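Local coordinates for hypothetical membrane protein (Corynebacterium glutamicum, PDB 6JSA) that binds heme through its C-terminal HtaA domain and probably takes part in passing heme along the uptake machinery of corynebacteria, at residues 77-82 with 97-102; 31-36 with 65-70. One frame throughout, in Å; residues are numbered along the deposited sequence.

Contact 1. Residues 77-82 with 97-102; sequences DMQIAN and DVVSSD. With HEM (protoporphyrin IX containing Fe), chain B.
Met78 lays its CB and CG against the hydroxyl of Ser100. With CG anti to the backbone N (chi1 -177°), CG stands 3.5 Å from Ser100 OG. That hydroxyl is hydrogen-bonded to the carbonyl of Ala145, at the end of helix 140-145, which lies against Met78 and Val98. At the other end, Asn82 gives an amide N-H to Asp97, ND2 to OD2 2.9 Å and nearly straight. The carboxylate oxygen is met on its anti side, 33° out of plane, and the two flat groups are turned 70° apart. Asp97 OD1 makes a salt bridge with Arg112, so each carboxylate oxygen has its own partner, OD2 the amide and OD1 the guanidinium.

Between these ends the backbones pair closely. Gln79 and Val99 form a hydrogen-bonded antiparallel pair, the bond from Gln79 N to Val99 O being 2.7 Å, and Ala81 pairs with Asp97 in the same way. Towards the heme the ladder slackens: the bond from Ser101 N to Asp77 O is weak, and a water takes hydrogen bonds from Asp77 N at 2.9 Å and from Ser101 N. A second water donates to Asp77 O and joins it to Ser101 OG. Just beyond, Ser101 O comes within 3.3 Å of the heme methyl carbon CMC, and Asp102 lies beside the same methyl. This is the antiparallel beta hairpin of strands 76-88 and 91-101, whose water-bridged end borders the heme pocket of the HtaA domain.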
loop_
_atom_site.group_PDB
_atom_site.type_symbol
_atom_site.label_atom_id
_atom_site.label_comp_id
_atom_site.label_asym_id
_atom_site.label_seq_id
_atom_site.Cartn_x
_atom_site.Cartn_y
_atom_site.Cartn_z
ATOM N N ASP A 77 -12.333 7.409 9.159
ATOM C CA ASP A 77 -11.411 8.425 8.662
ATOM C C ASP A 77 -10.041 7.747 8.654
ATOM O O ASP A 77 -9.404 7.620 9.703
ATOM C CB ASP A 77 -11.450 9.635 9.587
ATOM C CG ASP A 77 -10.617 10.803 9.087
ATOM O OD1 ASP A 77 -9.675 10.598 8.289
ATOM O OD2 ASP A 77 -10.906 11.937 9.520
ATOM N N MET A 78 -9.616 7.295 7.476
ATOM C CA MET A 78 -8.415 6.480 7.346
ATOM C C MET A 78 -7.529 7.081 6.271
ATOM O O MET A 78 -7.951 7.219 5.119
ATOM C CB MET A 78 -8.764 5.033 6.995
ATOM C CG MET A 78 -7.543 4.135 6.930
ATOM S SD MET A 78 -8.000 2.440 6.528
ATOM C CE MET A 78 -6.541 1.558 7.071
ATOM N N GLN A 79 -6.305 7.426 6.645
ATOM C CA GLN A 79 -5.336 7.994 5.723
ATOM C C GLN A 79 -4.174 7.029 5.565
ATOM O O GLN A 79 -3.622 6.544 6.559
ATOM C CB GLN A 79 -4.820 9.332 6.251
ATOM C CG GLN A 79 -5.904 10.373 6.462
ATOM C CD GLN A 79 -5.350 11.647 7.045
ATOM O OE1 GLN A 79 -4.430 12.248 6.487
ATOM N NE2 GLN A 79 -5.892 12.062 8.181
ATOM N N ILE A 80 -3.801 6.768 4.316
ATOM C CA ILE A 80 -2.643 5.949 3.976
ATOM C C ILE A 80 -1.762 6.793 3.060
ATOM O O ILE A 80 -2.225 7.263 2.011
ATOM C CB ILE A 80 -3.056 4.644 3.275
ATOM C CG1 ILE A 80 -4.030 3.840 4.146
ATOM C CG2 ILE A 80 -1.825 3.816 2.920
ATOM C CD1 ILE A 80 -4.574 2.602 3.477
ATOM N N ALA A 81 -0.504 7.000 3.453
ATOM C CA ALA A 81 0.366 7.896 2.697
ATOM C C ALA A 81 1.769 7.322 2.555
ATOM O O ALA A 81 2.228 6.517 3.369
ATOM C CB ALA A 81 0.465 9.271 3.359
ATOM N N ASN A 82 2.460 7.770 1.503
ATOM C CA ASN A 82 3.886 7.485 1.323
ATOM C C ASN A 82 4.182 5.985 1.349
ATOM O O ASN A 82 5.030 5.501 2.116
ATOM C CB ASN A 82 4.714 8.230 2.367
ATOM C CG ASN A 82 4.576 9.715 2.247
ATOM O OD1 ASN A 82 4.740 10.266 1.161
ATOM N ND2 ASN A 82 4.267 10.380 3.353
ATOM N N ASP A 97 2.602 5.464 5.974
ATOM C CA ASP A 97 2.181 6.300 7.091
ATOM C C ASP A 97 0.665 6.197 7.202
ATOM O O ASP A 97 -0.048 6.424 6.220
ATOM C CB ASP A 97 2.537 7.765 6.831
ATOM C CG ASP A 97 4.012 7.977 6.527
ATOM O OD1 ASP A 97 4.835 7.116 6.900
ATOM O OD2 ASP A 97 4.340 9.021 5.920
ATOM N N VAL A 98 0.165 5.835 8.383
ATOM C CA VAL A 98 -1.256 5.534 8.549
ATOM C C VAL A 98 -1.823 6.274 9.751
ATOM O O VAL A 98 -1.268 6.197 10.852
ATOM C CB VAL A 98 -1.510 4.021 8.699
ATOM C CG1 VAL A 98 -3.013 3.741 8.872
ATOM C CG2 VAL A 98 -0.952 3.269 7.503
ATOM N N VAL A 99 -2.950 6.958 9.540
ATOM C CA VAL A 99 -3.764 7.539 10.607
ATOM C C VAL A 99 -5.183 7.026 10.412
ATOM O O VAL A 99 -5.711 7.082 9.298
ATOM C CB VAL A 99 -3.761 9.080 10.555
ATOM C CG1 VAL A 99 -4.586 9.656 11.700
ATOM C CG2 VAL A 99 -2.337 9.617 10.561
ATOM N N SER A 100 -5.798 6.500 11.472
ATOM C CA SER A 100 -7.133 5.945 11.300
ATOM C C SER A 100 -7.931 6.100 12.581
ATOM O O SER A 100 -7.372 6.195 13.672
ATOM C CB SER A 100 -7.070 4.467 10.915
ATOM O OG SER A 100 -8.279 4.046 10.337
ATOM N N SER A 101 -9.254 6.091 12.434
ATOM C CA SER A 101 -10.176 6.196 13.557
ATOM C C SER A 101 -10.865 4.867 13.848
ATOM O O SER A 101 -11.072 4.046 12.953
ATOM C CB SER A 101 -11.241 7.252 13.274
ATOM O OG SER A 101 -10.684 8.551 13.347
ATOM N N ASP A 102 -11.232 4.670 15.117
ATOM C CA ASP A 102 -12.040 3.531 15.536
ATOM C C ASP A 102 -13.527 3.878 15.416
ATOM O O ASP A 102 -13.898 4.961 14.957
ATOM C CB ASP A 102 -11.618 3.060 16.932
ATOM C CG ASP A 102 -11.908 4.082 18.030
ATOM O OD1 ASP A 102 -12.698 5.028 17.815
ATOM O OD2 ASP A 102 -11.333 3.930 19.131
HETATM C CHA HEM B . -17.609 -3.495 7.558
HETATM C CHB HEM B . -20.553 -0.944 10.421
HETATM C CHC HEM B . -16.940 2.132 11.377
HETATM C CHD HEM B . -13.907 -0.635 8.832
HETATM C C1A HEM B . -18.729 -3.052 8.221
HETATM C C2A HEM B . -20.053 -3.635 8.124
HETATM C C3A HEM B . -20.876 -2.937 8.911
HETATM C C4A HEM B . -20.083 -1.898 9.547
HETATM C CMA HEM B . -22.392 -3.172 9.127
HETATM C CAA HEM B . -20.409 -4.811 7.202
HETATM C CBA HEM B . -20.531 -4.201 5.801
HETATM C CGA HEM B . -20.791 -5.248 4.750
HETATM O O1A HEM B . -20.508 -6.444 4.993
HETATM O O2A HEM B . -21.269 -4.881 3.649
HETATM C C1B HEM B . -19.855 0.148 10.885
HETATM C C2B HEM B . -20.400 1.259 11.637
HETATM C C3B HEM B . -19.398 2.111 11.910
HETATM C C4B HEM B . -18.193 1.555 11.325
HETATM C CMB HEM B . -21.884 1.359 12.026
HETATM C CAB HEM B . -19.398 3.456 12.673
HETATM C CBB HEM B . -20.481 4.092 13.136
HETATM C C1C HEM B . -15.790 1.638 10.803
HETATM C C2C HEM B . -14.465 2.196 10.969
HETATM C C3C HEM B . -13.621 1.457 10.244
HETATM C C4C HEM B . -14.383 0.381 9.627
HETATM C CMC HEM B . -14.121 3.450 11.801
HETATM C CAC HEM B . -12.098 1.702 10.130
HETATM C CBC HEM B . -11.469 1.581 8.949
HETATM C C1D HEM B . -14.648 -1.658 8.291
HETATM C C2D HEM B . -14.119 -2.722 7.475
HETATM C C3D HEM B . -15.132 -3.511 7.120
HETATM C C4D HEM B . -16.345 -2.965 7.690
HETATM C CMD HEM B . -12.636 -2.892 7.106
HETATM C CAD HEM B . -15.050 -4.767 6.227
HETATM C CBD HEM B . -15.355 -4.326 4.788
HETATM C CGD HEM B . -15.184 -5.495 3.853
HETATM O O1D HEM B . -16.140 -6.295 3.692
HETATM O O2D HEM B . -14.084 -5.630 3.261
HETATM N NA HEM B . -18.778 -1.989 9.101
HETATM N NB HEM B . -18.505 0.367 10.701
HETATM N NC HEM B . -15.705 0.524 9.980
HETATM N ND HEM B . -16.016 -1.830 8.409
HETATM FE FE HEM B . -17.314 -0.551 9.305
HETATM O O HOH W 1 -11.094 5.020 10.311
HETATM O O HOH W 2 -8.408 9.250 11.823
#

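Contact 2. Residues 31-36 with 65-70; sequences WTLNGV and GSIHFT
Trp31 has CG between its backbone N and carbonyl carbon (chi1 59°), and Phe69 has CG anti to its own carbonyl carbon (chi1 -64°). These torsions set the two CG atoms; the side chains lie side by side, pointing the same way, although the indole leads off from the strand pair. Trp31 CE3 comes to the edge of the phenyl ring, near its plane, 3.8 Å from Phe69 CE1, and Trp31 CB rests against Phe69 CD1. The planes of the indole five-membered ring and the phenyl are 78° apart in an oblique aromatic pair. Over one face of the phenyl, towards its rim, sits Ile67 CG2. Leu33 continues the row: its CD2 wedges against both CG1 and CG2 of Ile67, 3.9 Å from each. Phe43 of strand 42-53 touches Leu33, Val36 and Ile67 and meets the Trp31 ring edge-to-face, and Phe18 meets the Phe69 ring edge-to-face.

The backbones form a regular antiparallel ladder between strands 30-34 and 66-71, placing 30-34 beside the strand that pairs on its other side with 76-88 in the beta-rich HtaA domain. Thr32 with His68 and Asn34 with Ser66 are the hydrogen-bonded pairs; the bond from His68 N to Thr32 O is 2.9 Å. On the face they share, Thr32 OG1 lies 3.6 Å from His68 CB. A water 3.0 Å from Thr32 OG1 also reaches His68 ND1, at a long 3.3 Å, in the conformer given here, one of two for a ring whose main polar partner is Asp77. Past the ladder the chain turns at Gly35, and Val36 brings CG2 back to 3.6 Å from Ser66 N. The same methyl lies 3.7 Å from Gly65 C.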
loop_
_atom_site.group_PDB
_atom_site.type_symbol
_atom_site.label_atom_id
_atom_site.label_comp_id
_atom_site.label_asym_id
_atom_site.label_seq_id
_atom_site.Cartn_x
_atom_site.Cartn_y
_atom_site.Cartn_z
ATOM N N TRP A 31 -13.546 8.326 -1.039
ATOM C CA TRP A 31 -12.148 8.603 -0.766
ATOM C C TRP A 31 -11.720 9.797 -1.595
ATOM O O TRP A 31 -12.347 10.135 -2.604
ATOM C CB TRP A 31 -11.234 7.414 -1.055
ATOM C CG TRP A 31 -11.281 6.917 -2.463
ATOM C CD1 TRP A 31 -10.726 7.510 -3.564
ATOM C CD2 TRP A 31 -11.875 5.696 -2.919
ATOM N NE1 TRP A 31 -10.958 6.743 -4.675
ATOM C CE2 TRP A 31 -11.660 5.623 -4.310
ATOM C CE3 TRP A 31 -12.583 4.664 -2.285
ATOM C CZ2 TRP A 31 -12.115 4.557 -5.080
ATOM C CZ3 TRP A 31 -13.032 3.602 -3.051
ATOM C CH2 TRP A 31 -12.794 3.556 -4.434
ATOM N N THR A 32 -10.666 10.455 -1.136
ATOM C CA THR A 32 -9.991 11.463 -1.932
ATOM C C THR A 32 -8.520 11.096 -2.054
ATOM O O THR A 32 -7.958 10.380 -1.218
ATOM C CB THR A 32 -10.168 12.884 -1.372
ATOM O OG1 THR A 32 -9.501 12.992 -0.110
ATOM C CG2 THR A 32 -11.648 13.222 -1.215
ATOM N N LEU A 33 -7.916 11.594 -3.128
ATOM C CA LEU A 33 -6.570 11.236 -3.546
ATOM C C LEU A 33 -5.739 12.493 -3.689
ATOM O O LEU A 33 -6.207 13.506 -4.220
ATOM C CB LEU A 33 -6.608 10.526 -4.898
ATOM C CG LEU A 33 -7.466 9.259 -4.915
ATOM C CD1 LEU A 33 -7.448 8.620 -6.297
ATOM C CD2 LEU A 33 -7.014 8.253 -3.843
ATOM N N ASN A 34 -4.492 12.409 -3.245
ATOM C CA ASN A 34 -3.558 13.528 -3.330
ATOM C C ASN A 34 -2.250 12.926 -3.829
ATOM O O ASN A 34 -1.525 12.279 -3.068
ATOM C CB ASN A 34 -3.400 14.193 -1.968
ATOM C CG ASN A 34 -2.916 15.621 -2.064
ATOM O OD1 ASN A 34 -3.419 16.410 -2.868
ATOM N ND2 ASN A 34 -1.936 15.965 -1.246
ATOM N N GLY A 35 -1.958 13.120 -5.110
ATOM C CA GLY A 35 -0.754 12.546 -5.669
ATOM C C GLY A 35 -0.866 11.083 -6.008
ATOM O O GLY A 35 0.162 10.428 -6.189
ATOM N N VAL A 36 -2.090 10.554 -6.094
ATOM C CA VAL A 36 -2.384 9.151 -6.375
ATOM C C VAL A 36 -3.532 9.133 -7.377
ATOM O O VAL A 36 -4.434 9.974 -7.303
ATOM C CB VAL A 36 -2.798 8.419 -5.068
ATOM C CG1 VAL A 36 -3.219 6.964 -5.319
ATOM C CG2 VAL A 36 -1.690 8.509 -4.036
ATOM N N GLY A 65 2.306 10.534 -2.036
ATOM C CA GLY A 65 0.877 10.558 -2.260
ATOM C C GLY A 65 0.094 9.913 -1.128
ATOM O O GLY A 65 0.589 9.062 -0.382
ATOM N N SER A 66 -1.168 10.316 -1.024
ATOM C CA SER A 66 -2.035 9.820 0.032
ATOM C C SER A 66 -3.425 9.484 -0.492
ATOM O O SER A 66 -3.914 10.067 -1.467
ATOM C CB SER A 66 -2.144 10.822 1.179
ATOM O OG SER A 66 -2.628 12.058 0.716
ATOM N N ILE A 67 -4.046 8.526 0.193
ATOM C CA ILE A 67 -5.445 8.157 0.027
ATOM C C ILE A 67 -6.143 8.470 1.340
ATOM O O ILE A 67 -5.629 8.126 2.411
ATOM C CB ILE A 67 -5.586 6.654 -0.269
ATOM C CG1 ILE A 67 -4.708 6.238 -1.451
ATOM C CG2 ILE A 67 -7.060 6.302 -0.479
ATOM C CD1 ILE A 67 -4.496 4.754 -1.508
ATOM N N HIS A 68 -7.320 9.089 1.261
ATOM C CA HIS A 68 -8.083 9.472 2.447
ATOM C C HIS A 68 -9.486 8.882 2.322
ATOM O O HIS A 68 -10.315 9.387 1.556
ATOM C CB HIS A 68 -8.130 10.990 2.577
ATOM C CG HIS A 68 -8.617 11.467 3.908
ATOM N ND1 HIS A 68 -8.598 12.796 4.272
ATOM C CD2 HIS A 68 -9.135 10.795 4.965
ATOM C CE1 HIS A 68 -9.083 12.921 5.494
ATOM N NE2 HIS A 68 -9.415 11.722 5.937
ATOM N N PHE A 69 -9.751 7.808 3.070
ATOM C CA PHE A 69 -11.070 7.178 3.102
ATOM C C PHE A 69 -11.918 7.824 4.188
ATOM O O PHE A 69 -11.430 8.097 5.286
ATOM C CB PHE A 69 -10.941 5.695 3.449
ATOM C CG PHE A 69 -10.190 4.869 2.438
ATOM C CD1 PHE A 69 -10.808 4.433 1.276
ATOM C CD2 PHE A 69 -8.875 4.486 2.679
ATOM C CE1 PHE A 69 -10.134 3.645 0.367
ATOM C CE2 PHE A 69 -8.193 3.701 1.766
ATOM C CZ PHE A 69 -8.822 3.279 0.612
ATOM N N THR A 70 -13.200 8.038 3.892
ATOM C CA THR A 70 -14.147 8.514 4.896
ATOM C C THR A 70 -15.451 7.742 4.776
ATOM O O THR A 70 -15.778 7.192 3.722
ATOM C CB THR A 70 -14.429 10.013 4.756
ATOM O OG1 THR A 70 -14.924 10.281 3.442
ATOM C CG2 THR A 70 -13.172 10.828 5.011
HETATM O O HOH W 3 -9.350 15.036 2.019
#

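Contacts 1 and 2 are neighbouring steps of the same sheet, their centres 10 Å apart, since strand 66-71 of contact 2 pairs directly with strand 76-88 of contact 1. The backbone bond from Phe69 N to Met78 O is 2.8 Å, and Asp77 OD1 probably accepts a hydrogen bond from His68 NE2 at 2.6 Å. Gln79 CG also packs on His68 CD2. Contact 1 reaches the heme itself through Ser101 and Asp102, whereas the Phe69 side chain of contact 2 stays about 7 Å from it. Met78 and Phe69 lie about 9 Å and 8 Å, side chain to side chain, from Tyr21, the axial ligand of the heme iron.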